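PDB 5A8C: carbohydrate binding family 6 from Clostridium thermocellum, which probably removes terminal alpha-L-arabinofuranosyl groups from arabinose-containing polysaccharides by hydrolysing their glycosidic bonds, as an alpha-L-arabinofuranosidase of glycoside hydrolase family 43. Local coordinates for residues 29-40 / 293-303; 101-109 / 161-171. All coordinates share one frame; numbering follows the deposited sequence. Where two conformers were deposited one is given.

Contact 1 (29-40 / 293-303); sequences YPIFSQRFTADP and LDPVYQRNVCI. With TRS (2-amino-2-hydroxymethyl-propane-1,3-diol), chain C.
Val301 and Ile31 meet at the apolar centre, their side chains set roughly perpendicular with Val301 CG1 3.9 Å from Ile31 CG1. The same methyl touches Phe32 CB, while Val301 CG2 turns to the ring of Pro40. A second patch forms round Phe36: Gln298 CB sits 3.6 Å from the ring centroid in a CH-pi contact, only 7° off the normal, and Leu293 CD1 reaches the ring edge at CZ. Gln298 NE2 donates to Asp294 O in its own loop and OE1 accepts from Ala59 N, which fixes the amide beside the ring.

Between the patches, Thr37 N donates to Arg299 O (2.8 Å) from well above the carbonyl plane. A chi1 of 52° turns Thr37 OG1 toward the neighbouring strand, where it accepts from Val301 N (2.9 Å). Two waters join Val301 O to Ile31 N and Phe32 N.

At the polar edge, Ala38 CB lies over one face of the Arg299 guanidinium, 3.3 Å from CZ. NH1 and NH2 both donate to O3 of the bound TRS, which in turn donates to Asp39 OD2 (2.6 Å). Asp39 OD1 is a long 3.7 Å from Arg299 NH1, well out of the guanidinium plane, so charge alone links them directly. Asp56 and Asn266 also bind this guanidinium. TRS, probably from the crystallisation liquor, may mark where a substrate hydroxyl would bind.

Contact 2 (101-109 / 161-171); sequences SWAPSIVYR and FDPGVFVDDDG
Val107 CG2 packs on Val165 CG1 at 3.7 Å, and Val107 CG1 reaches Val167 CG2 beside it. Farther along, Val167 CG1 lies over one face of the Arg109 guanidinium, 3.8 Å from CZ. The arginine, extended from CG to NE, carries NH2 past the valine to donate to Gly171 O (2.8 Å); the oxygen lies near the edge of the guanidinium, somewhat out of its plane. With chi1 near 180°, the Ser105 hydroxyl swings across the gap, and OG accepts from Val165 N at 3.0 Å with an N-H...O angle of 162°.

Strands 104-109 and 164-167 run nearly parallel, 17° apart, yet belong to separate sheets: they are the first strands of successive blades of the five-bladed propeller, and side chains rather than a shared sheet join them.

At their starts, Ala103 CB touches Asp162 OD1 (3.4 Å), and the edge of Trp102 approaches Phe161 CD2. One water links Trp102 O to Asp162 N and OD1; another donates to Ala103 O and Pro163 O. Asp162 OD2 accepts from Ala212 N and bonds the TRS molecule in the pocket. The Gly171 carbonyl is presented by a type I turn from Asp168, in which Gly171 N donates to Asp168 O.

In the fold
From the N terminus, the chain passes through 29-40 into the first blade, whose first strand, 36-45, turns a corner at Asp39. It then enters the next blade through 101-109 and the one after that through 161-171, so contact 2 closes a loop of about 50 residues that holds the rest of the second blade. Only when the chain reaches 293-303, in the last sheet, does contact 1 close a far longer loop round the propeller, with contact 2 nested inside it. Contact 1 thus ties first blade to last. The contacts lie about 22 Å apart, centre to centre, but their segments touch where Asp39 packs on Ala103 and Pro104, and both contacts supply residues to one pocket.

Contact 1 (29-40 / 293-303)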
loop_
_atom_site.group_PDB
_atom_site.type_symbol
_atom_site.label_atom_id
_atom_site.label_comp_id
_atom_site.label_asym_id
_atom_site.label_seq_id
_atom_site.Cartn_x
_atom_site.Cartn_y
_atom_site.Cartn_z
ATOM N N TYR A 29 -12.973 -15.563 -7.802
ATOM C CA TYR A 29 -12.153 -14.605 -8.503
ATOM C C TYR A 29 -13.028 -13.880 -9.520
ATOM O O TYR A 29 -13.636 -14.533 -10.374
ATOM C CB TYR A 29 -11.038 -15.315 -9.237
ATOM C CG TYR A 29 -10.222 -14.361 -10.086
ATOM C CD1 TYR A 29 -9.236 -13.562 -9.544
ATOM C CD2 TYR A 29 -10.402 -14.255 -11.451
ATOM C CE1 TYR A 29 -8.489 -12.697 -10.306
ATOM C CE2 TYR A 29 -9.646 -13.408 -12.217
ATOM C CZ TYR A 29 -8.671 -12.635 -11.656
ATOM O OH TYR A 29 -7.893 -11.813 -12.395
ATOM N N PRO A 30 -13.089 -12.560 -9.487
ATOM C CA PRO A 30 -12.449 -11.665 -8.520
ATOM C C PRO A 30 -13.114 -11.761 -7.131
ATOM O O PRO A 30 -14.258 -12.182 -7.007
ATOM C CB PRO A 30 -12.622 -10.304 -9.144
ATOM C CG PRO A 30 -13.816 -10.436 -9.986
ATOM C CD PRO A 30 -13.830 -11.816 -10.504
ATOM N N ILE A 31 -12.376 -11.371 -6.092
ATOM C CA ILE A 31 -12.900 -11.480 -4.745
ATOM C C ILE A 31 -13.938 -10.444 -4.389
ATOM O O ILE A 31 -14.768 -10.683 -3.506
ATOM C CB ILE A 31 -11.777 -11.521 -3.661
ATOM C CG1 ILE A 31 -10.999 -10.207 -3.560
ATOM C CG2 ILE A 31 -10.854 -12.707 -3.874
ATOM C CD1 ILE A 31 -10.034 -10.176 -2.399
ATOM N N PHE A 32 -13.897 -9.272 -5.028
ATOM C CA PHE A 32 -14.740 -8.133 -4.644
ATOM C C PHE A 32 -14.968 -7.241 -5.827
ATOM O O PHE A 32 -14.017 -6.635 -6.346
ATOM C CB PHE A 32 -14.086 -7.338 -3.503
ATOM C CG PHE A 32 -14.905 -6.179 -3.047
ATOM C CD1 PHE A 32 -16.098 -6.370 -2.343
ATOM C CD2 PHE A 32 -14.519 -4.885 -3.332
ATOM C CE1 PHE A 32 -16.851 -5.298 -1.932
ATOM C CE2 PHE A 32 -15.278 -3.812 -2.914
ATOM C CZ PHE A 32 -16.447 -4.008 -2.204
ATOM N N SER A 33 -16.210 -7.128 -6.254
ATOM C CA SER A 33 -16.517 -6.327 -7.449
ATOM C C SER A 33 -17.551 -5.250 -7.220
ATOM O O SER A 33 -17.933 -4.589 -8.177
ATOM C CB SER A 33 -16.977 -7.208 -8.621
ATOM O OG SER A 33 -18.118 -7.899 -8.229
ATOM N N GLN A 34 -17.993 -5.060 -5.978
ATOM C CA GLN A 34 -19.087 -4.104 -5.748
ATOM C C GLN A 34 -18.755 -2.698 -6.185
ATOM O O GLN A 34 -19.591 -1.993 -6.749
ATOM C CB GLN A 34 -19.489 -4.088 -4.299
ATOM C CG GLN A 34 -19.999 -5.386 -3.787
ATOM C CD GLN A 34 -21.263 -5.829 -4.521
ATOM O OE1 GLN A 34 -22.228 -5.039 -4.629
ATOM N NE2 GLN A 34 -21.245 -7.027 -5.108
ATOM N N ARG A 35 -17.541 -2.263 -5.846
ATOM C CA ARG A 35 -16.991 -0.987 -6.179
ATOM C C ARG A 35 -15.552 -1.230 -6.574
ATOM O O ARG A 35 -14.984 -2.245 -6.195
ATOM C CB ARG A 35 -17.093 -0.009 -4.991
ATOM C CG ARG A 35 -18.514 0.294 -4.565
ATOM C CD ARG A 35 -18.672 1.182 -3.343
ATOM N NE ARG A 35 -17.919 0.712 -2.204
ATOM C CZ ARG A 35 -18.190 -0.368 -1.491
ATOM N NH1 ARG A 35 -19.227 -1.150 -1.744
ATOM N NH2 ARG A 35 -17.412 -0.690 -0.494
ATOM N N PHE A 36 -14.950 -0.287 -7.305
ATOM C CA PHE A 36 -13.566 -0.474 -7.748
ATOM C C PHE A 36 -12.578 -0.130 -6.625
ATOM O O PHE A 36 -12.787 0.818 -5.855
ATOM C CB PHE A 36 -13.336 0.376 -9.012
ATOM C CG PHE A 36 -14.185 -0.077 -10.172
ATOM C CD1 PHE A 36 -13.896 -1.286 -10.789
ATOM C CD2 PHE A 36 -15.259 0.672 -10.615
ATOM C CE1 PHE A 36 -14.698 -1.739 -11.832
ATOM C CE2 PHE A 36 -16.072 0.198 -11.647
ATOM C CZ PHE A 36 -15.771 -0.994 -12.254
ATOM N N THR A 37 -11.514 -0.925 -6.562
ATOM C CA THR A 37 -10.544 -0.863 -5.464
ATOM C C THR A 37 -9.150 -1.046 -6.011
ATOM O O THR A 37 -8.905 -1.803 -6.956
ATOM C CB THR A 37 -10.822 -2.012 -4.437
ATOM O OG1 THR A 37 -10.907 -3.290 -5.052
ATOM C CG2 THR A 37 -12.091 -1.712 -3.640
ATOM N N ALA A 38 -8.179 -0.372 -5.363
ATOM C CA ALA A 38 -6.794 -0.383 -5.825
ATOM C C ALA A 38 -5.838 -0.232 -4.636
ATOM O O ALA A 38 -6.241 0.110 -3.513
ATOM C CB ALA A 38 -6.535 0.765 -6.795
ATOM N N ASP A 39 -4.576 -0.509 -4.910
ATOM C CA ASP A 39 -3.492 -0.130 -3.947
ATOM C C ASP A 39 -3.701 -0.700 -2.556
ATOM O O ASP A 39 -3.653 0.014 -1.551
ATOM C CB ASP A 39 -3.362 1.398 -3.853
ATOM C CG ASP A 39 -3.333 2.084 -5.184
ATOM O OD1 ASP A 39 -2.706 1.581 -6.125
ATOM O OD2 ASP A 39 -3.928 3.227 -5.242
ATOM N N PRO A 40 -3.983 -2.007 -2.452
ATOM C CA PRO A 40 -4.343 -2.562 -1.148
ATOM C C PRO A 40 -3.247 -2.525 -0.098
ATOM O O PRO A 40 -2.043 -2.665 -0.430
ATOM C CB PRO A 40 -4.708 -3.990 -1.493
ATOM C CG PRO A 40 -3.873 -4.319 -2.697
ATOM C CD PRO A 40 -3.917 -3.042 -3.496
ATOM N N LEU A 293 -15.648 -1.768 -19.434
ATOM C CA LEU A 293 -15.511 -0.415 -18.897
ATOM C C LEU A 293 -14.099 0.101 -19.063
ATOM O O LEU A 293 -13.166 -0.682 -19.328
ATOM C CB LEU A 293 -15.888 -0.408 -17.437
ATOM C CG LEU A 293 -17.298 -0.894 -17.133
ATOM C CD1 LEU A 293 -17.439 -0.963 -15.641
ATOM C CD2 LEU A 293 -18.378 -0.042 -17.763
ATOM N N ASP A 294 -13.905 1.403 -18.901
ATOM C CA ASP A 294 -12.589 1.991 -19.032
ATOM C C ASP A 294 -11.709 1.522 -17.876
ATOM O O ASP A 294 -12.013 1.814 -16.720
ATOM C CB ASP A 294 -12.695 3.493 -19.044
ATOM C CG ASP A 294 -11.354 4.175 -19.302
ATOM O OD1 ASP A 294 -10.267 3.557 -19.172
ATOM O OD2 ASP A 294 -11.448 5.357 -19.684
ATOM N N PRO A 295 -10.619 0.768 -18.132
ATOM C CA PRO A 295 -9.915 0.142 -17.010
ATOM C C PRO A 295 -8.896 1.045 -16.342
ATOM O O PRO A 295 -8.378 0.668 -15.289
ATOM C CB PRO A 295 -9.189 -0.990 -17.713
ATOM C CG PRO A 295 -8.879 -0.465 -19.061
ATOM C CD PRO A 295 -10.083 0.351 -19.440
ATOM N N VAL A 296 -8.568 2.226 -16.881
ATOM C CA VAL A 296 -7.409 2.955 -16.361
ATOM C C VAL A 296 -7.536 3.275 -14.888
ATOM O O VAL A 296 -6.565 3.125 -14.130
ATOM C CB VAL A 296 -7.099 4.203 -17.213
ATOM C CG1 VAL A 296 -5.955 5.019 -16.609
ATOM C CG2 VAL A 296 -6.759 3.803 -18.613
ATOM N N TYR A 297 -8.694 3.773 -14.482
ATOM C CA TYR A 297 -8.963 4.197 -13.099
ATOM C C TYR A 297 -10.110 3.383 -12.498
ATOM O O TYR A 297 -10.846 3.894 -11.637
ATOM C CB TYR A 297 -9.296 5.676 -13.010
ATOM C CG TYR A 297 -8.204 6.555 -13.596
ATOM C CD1 TYR A 297 -6.976 6.683 -12.974
ATOM C CD2 TYR A 297 -8.412 7.230 -14.772
ATOM C CE1 TYR A 297 -5.976 7.477 -13.488
ATOM C CE2 TYR A 297 -7.401 8.030 -15.324
ATOM C CZ TYR A 297 -6.197 8.105 -14.692
ATOM O OH TYR A 297 -5.168 8.868 -15.246
ATOM N N GLN A 298 -10.281 2.128 -12.933
ATOM C CA GLN A 298 -11.329 1.255 -12.398
ATOM C C GLN A 298 -10.720 -0.100 -12.147
ATOM O O GLN A 298 -10.902 -1.061 -12.903
ATOM C CB GLN A 298 -12.557 1.212 -13.291
ATOM C CG GLN A 298 -13.333 2.541 -13.230
ATOM C CD GLN A 298 -14.591 2.594 -14.060
ATOM O OE1 GLN A 298 -15.644 2.982 -13.550
ATOM N NE2 GLN A 298 -14.470 2.316 -15.349
ATOM N N ARG A 299 -9.976 -0.205 -11.036
ATOM C CA ARG A 299 -9.212 -1.383 -10.649
ATOM C C ARG A 299 -10.033 -2.269 -9.704
ATOM O O ARG A 299 -11.066 -1.862 -9.189
ATOM C CB ARG A 299 -7.901 -0.940 -10.021
ATOM C CG ARG A 299 -6.962 -0.260 -11.023
ATOM C CD ARG A 299 -5.864 0.533 -10.388
ATOM N NE ARG A 299 -6.336 1.827 -9.912
ATOM C CZ ARG A 299 -5.527 2.703 -9.327
ATOM N NH1 ARG A 299 -4.216 2.534 -9.339
ATOM N NH2 ARG A 299 -6.031 3.751 -8.709
ATOM N N ASN A 300 -9.515 -3.471 -9.447
ATOM C CA ASN A 300 -10.085 -4.331 -8.403
ATOM C C ASN A 300 -8.976 -5.043 -7.660
ATOM O O ASN A 300 -7.965 -5.476 -8.247
ATOM C CB ASN A 300 -11.108 -5.322 -8.960
ATOM C CG ASN A 300 -10.501 -6.231 -10.013
ATOM O OD1 ASN A 300 -10.489 -5.936 -11.201
ATOM N ND2 ASN A 300 -9.979 -7.374 -9.561
ATOM N N VAL A 301 -9.199 -5.243 -6.370
ATOM C CA VAL A 301 -8.254 -5.967 -5.523
ATOM C C VAL A 301 -8.152 -7.423 -5.923
ATOM O O VAL A 301 -9.107 -8.075 -6.359
ATOM C CB VAL A 301 -8.637 -5.782 -4.055
ATOM C CG1 VAL A 301 -10.005 -6.389 -3.727
ATOM C CG2 VAL A 301 -7.603 -6.294 -3.087
ATOM N N CYS A 302 -6.971 -8.011 -5.682
ATOM C CA CYS A 302 -6.609 -9.397 -5.893
ATOM C C CYS A 302 -5.791 -9.908 -4.710
ATOM O O CYS A 302 -5.148 -9.119 -4.027
ATOM C CB CYS A 302 -5.813 -9.577 -7.190
ATOM S SG CYS A 302 -6.638 -9.155 -8.722
ATOM N N ILE A 303 -5.725 -11.219 -4.578
ATOM C CA ILE A 303 -4.906 -11.865 -3.562
ATOM C C ILE A 303 -4.338 -13.149 -4.102
ATOM O O ILE A 303 -5.067 -13.931 -4.741
ATOM C CB ILE A 303 -5.677 -12.042 -2.233
ATOM C CG1 ILE A 303 -4.763 -12.551 -1.122
ATOM C CG2 ILE A 303 -6.915 -12.934 -2.409
ATOM C CD1 ILE A 303 -5.414 -12.504 0.259
HETATM C C TRS C . -1.116 5.496 -7.064
HETATM C C1 TRS C . -0.376 6.808 -6.833
HETATM C C2 TRS C . -0.662 4.454 -6.054
HETATM C C3 TRS C . -2.656 5.706 -7.015
HETATM N N TRS C . -0.765 4.985 -8.442
HETATM O O1 TRS C . -0.634 7.243 -5.501
HETATM O O2 TRS C . 0.669 4.007 -6.333
HETATM O O3 TRS C . -3.393 4.591 -7.416
HETATM O O HOH W 1 -9.760 -10.782 -7.018
HETATM O O HOH W 2 -11.778 -8.138 -6.661
#

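Contact 2 (101-109 / 161-171)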
loop_
_atom_site.group_PDB
_atom_site.type_symbol
_atom_site.label_atom_id
_atom_site.label_comp_id
_atom_site.label_asym_id
_atom_site.label_seq_id
_atom_site.Cartn_x
_atom_site.Cartn_y
_atom_site.Cartn_z
ATOM N N SER A 101 -7.527 10.493 -0.743
ATOM C CA SER A 101 -6.925 9.494 0.130
ATOM C C SER A 101 -6.359 8.336 -0.664
ATOM O O SER A 101 -6.977 7.306 -0.793
ATOM C CB SER A 101 -7.932 9.001 1.158
ATOM O OG SER A 101 -9.051 8.393 0.592
ATOM N N TRP A 102 -5.152 8.510 -1.222
ATOM C CA TRP A 102 -4.573 7.534 -2.114
ATOM C C TRP A 102 -3.725 6.528 -1.354
ATOM O O TRP A 102 -2.847 6.930 -0.561
ATOM C CB TRP A 102 -3.660 8.248 -3.148
ATOM C CG TRP A 102 -4.334 9.216 -4.041
ATOM C CD1 TRP A 102 -5.631 9.607 -4.053
ATOM C CD2 TRP A 102 -3.696 9.924 -5.104
ATOM N NE1 TRP A 102 -5.853 10.519 -5.084
ATOM C CE2 TRP A 102 -4.646 10.737 -5.712
ATOM C CE3 TRP A 102 -2.354 9.970 -5.568
ATOM C CZ2 TRP A 102 -4.336 11.594 -6.766
ATOM C CZ3 TRP A 102 -2.077 10.828 -6.600
ATOM C CH2 TRP A 102 -3.027 11.620 -7.179
ATOM N N ALA A 103 -3.865 5.244 -1.674
ATOM C CA ALA A 103 -2.894 4.197 -1.347
ATOM C C ALA A 103 -2.652 4.058 0.151
ATOM O O ALA A 103 -1.616 4.456 0.685
ATOM C CB ALA A 103 -1.588 4.374 -2.116
ATOM N N PRO A 104 -3.631 3.501 0.864
ATOM C CA PRO A 104 -3.537 3.441 2.319
ATOM C C PRO A 104 -2.424 2.537 2.813
ATOM O O PRO A 104 -2.032 1.549 2.187
ATOM C CB PRO A 104 -4.927 2.883 2.719
ATOM C CG PRO A 104 -5.340 2.054 1.535
ATOM C CD PRO A 104 -4.827 2.827 0.349
ATOM N N SER A 105 -1.967 2.819 4.043
ATOM C CA SER A 105 -1.113 1.914 4.817
ATOM C C SER A 105 -1.775 1.746 6.171
ATOM O O SER A 105 -2.143 2.721 6.800
ATOM C CB SER A 105 0.268 2.508 4.977
ATOM O OG SER A 105 1.125 1.694 5.748
ATOM N N ILE A 106 -1.976 0.489 6.611
ATOM C CA ILE A 106 -2.678 0.203 7.862
ATOM C C ILE A 106 -1.695 -0.424 8.866
ATOM O O ILE A 106 -0.936 -1.346 8.512
ATOM C CB ILE A 106 -3.883 -0.737 7.594
ATOM C CG1 ILE A 106 -4.700 -0.982 8.866
ATOM C CG2 ILE A 106 -3.488 -2.034 6.909
ATOM C CD1 ILE A 106 -5.441 0.198 9.399
ATOM N N VAL A 107 -1.824 0.000 10.107
ATOM C CA VAL A 107 -1.048 -0.566 11.229
ATOM C C VAL A 107 -2.002 -0.687 12.416
ATOM O O VAL A 107 -2.756 0.231 12.721
ATOM C CB VAL A 107 0.157 0.330 11.602
ATOM C CG1 VAL A 107 0.916 -0.275 12.755
ATOM C CG2 VAL A 107 1.062 0.506 10.419
ATOM N N TYR A 108 -1.896 -1.833 13.122
ATOM C CA TYR A 108 -2.566 -2.048 14.411
ATOM C C TYR A 108 -1.517 -1.899 15.524
ATOM O O TYR A 108 -0.552 -2.648 15.538
ATOM C CB TYR A 108 -3.218 -3.424 14.420
ATOM C CG TYR A 108 -3.858 -3.841 15.722
ATOM C CD1 TYR A 108 -4.849 -3.079 16.331
ATOM C CD2 TYR A 108 -3.491 -5.031 16.364
ATOM C CE1 TYR A 108 -5.469 -3.472 17.514
ATOM C CE2 TYR A 108 -4.097 -5.411 17.547
ATOM C CZ TYR A 108 -5.077 -4.638 18.120
ATOM O OH TYR A 108 -5.638 -5.057 19.306
ATOM N N ARG A 109 -1.695 -0.874 16.358
ATOM C CA ARG A 109 -0.718 -0.626 17.440
ATOM C C ARG A 109 -1.450 0.025 18.570
ATOM O O ARG A 109 -2.393 0.805 18.326
ATOM C CB ARG A 109 0.415 0.292 16.956
ATOM C CG ARG A 109 1.605 0.311 17.912
ATOM C CD ARG A 109 2.716 1.188 17.476
ATOM N NE ARG A 109 3.878 0.957 18.313
ATOM C CZ ARG A 109 5.047 1.572 18.191
ATOM N NH1 ARG A 109 5.230 2.489 17.285
ATOM N NH2 ARG A 109 6.030 1.249 19.017
ATOM N N PHE A 161 4.169 10.666 -1.622
ATOM C CA PHE A 161 2.971 9.880 -1.476
ATOM C C PHE A 161 3.299 8.436 -1.132
ATOM O O PHE A 161 4.461 8.043 -0.918
ATOM C CB PHE A 161 2.029 10.065 -2.685
ATOM C CG PHE A 161 2.448 9.479 -4.000
ATOM C CD1 PHE A 161 3.531 8.608 -4.194
ATOM C CD2 PHE A 161 1.651 9.754 -5.104
ATOM C CE1 PHE A 161 3.809 8.060 -5.410
ATOM C CE2 PHE A 161 1.929 9.186 -6.342
ATOM C CZ PHE A 161 2.988 8.308 -6.486
ATOM N N ASP A 162 2.236 7.605 -1.130
ATOM C CA ASP A 162 2.344 6.151 -1.065
ATOM C C ASP A 162 3.076 5.653 0.205
ATOM O O ASP A 162 4.060 4.918 0.123
ATOM C CB ASP A 162 2.936 5.542 -2.333
ATOM C CG ASP A 162 1.990 5.500 -3.534
ATOM O OD1 ASP A 162 0.932 6.150 -3.507
ATOM O OD2 ASP A 162 2.401 4.792 -4.486
ATOM N N PRO A 163 2.572 6.016 1.373
ATOM C CA PRO A 163 3.217 5.584 2.596
ATOM C C PRO A 163 3.203 4.098 2.778
ATOM O O PRO A 163 2.234 3.407 2.455
ATOM C CB PRO A 163 2.389 6.237 3.698
ATOM C CG PRO A 163 1.015 6.390 3.068
ATOM C CD PRO A 163 1.310 6.740 1.651
ATOM N N GLY A 164 4.248 3.579 3.413
ATOM C CA GLY A 164 4.332 2.210 3.903
ATOM C C GLY A 164 4.894 2.212 5.296
ATOM O O GLY A 164 6.055 2.583 5.465
ATOM N N VAL A 165 4.085 1.943 6.303
ATOM C CA VAL A 165 4.498 2.040 7.699
ATOM C C VAL A 165 4.750 0.640 8.258
ATOM O O VAL A 165 4.060 -0.317 7.917
ATOM C CB VAL A 165 3.470 2.857 8.503
ATOM C CG1 VAL A 165 3.837 2.961 9.973
ATOM C CG2 VAL A 165 3.301 4.235 7.909
ATOM N N PHE A 166 5.751 0.563 9.128
ATOM C CA PHE A 166 6.250 -0.655 9.685
ATOM C C PHE A 166 6.711 -0.390 11.136
ATOM O O PHE A 166 7.370 0.616 11.357
ATOM C CB PHE A 166 7.440 -1.123 8.784
ATOM C CG PHE A 166 8.296 -2.133 9.425
ATOM C CD1 PHE A 166 7.916 -3.470 9.527
ATOM C CD2 PHE A 166 9.546 -1.792 9.924
ATOM C CE1 PHE A 166 8.725 -4.432 10.162
ATOM C CE2 PHE A 166 10.368 -2.738 10.496
ATOM C CZ PHE A 166 9.972 -4.037 10.629
ATOM N N VAL A 167 6.462 -1.344 12.031
ATOM C CA VAL A 167 6.887 -1.249 13.428
ATOM C C VAL A 167 7.909 -2.362 13.684
ATOM O O VAL A 167 7.563 -3.523 13.533
ATOM C CB VAL A 167 5.698 -1.319 14.405
ATOM C CG1 VAL A 167 6.181 -1.170 15.835
ATOM C CG2 VAL A 167 4.641 -0.294 14.072
ATOM N N ASP A 168 9.126 -1.976 14.046
ATOM C CA ASP A 168 10.209 -2.957 14.224
ATOM C C ASP A 168 10.153 -3.592 15.626
ATOM O O ASP A 168 9.404 -3.180 16.524
ATOM C CB ASP A 168 11.526 -2.277 13.964
ATOM C CG ASP A 168 12.633 -3.205 13.462
ATOM O OD1 ASP A 168 12.430 -4.420 13.386
ATOM O OD2 ASP A 168 13.719 -2.624 13.181
ATOM N N ASP A 169 10.984 -4.623 15.790
ATOM C CA ASP A 169 11.076 -5.375 17.014
ATOM C C ASP A 169 11.461 -4.552 18.224
ATOM O O ASP A 169 11.071 -4.847 19.344
ATOM C CB ASP A 169 12.168 -6.477 16.873
ATOM C CG ASP A 169 11.810 -7.582 15.942
ATOM O OD1 ASP A 169 10.648 -8.025 15.886
ATOM O OD2 ASP A 169 12.753 -8.144 15.305
ATOM N N ASP A 170 12.278 -3.517 17.999
ATOM C CA ASP A 170 12.738 -2.573 19.016
ATOM C C ASP A 170 11.713 -1.546 19.371
ATOM O O ASP A 170 11.978 -0.660 20.192
ATOM C CB ASP A 170 14.043 -1.875 18.555
ATOM C CG ASP A 170 13.895 -1.058 17.282
ATOM O OD1 ASP A 170 12.812 -0.943 16.734
ATOM O OD2 ASP A 170 14.936 -0.510 16.827
ATOM N N GLY A 171 10.516 -1.601 18.760
ATOM C CA GLY A 171 9.476 -0.648 19.041
ATOM C C GLY A 171 9.557 0.633 18.242
ATOM O O GLY A 171 8.718 1.515 18.471
HETATM O O HOH W 3 -0.456 7.871 -1.841
HETATM O O HOH W 4 0.754 3.269 0.119
#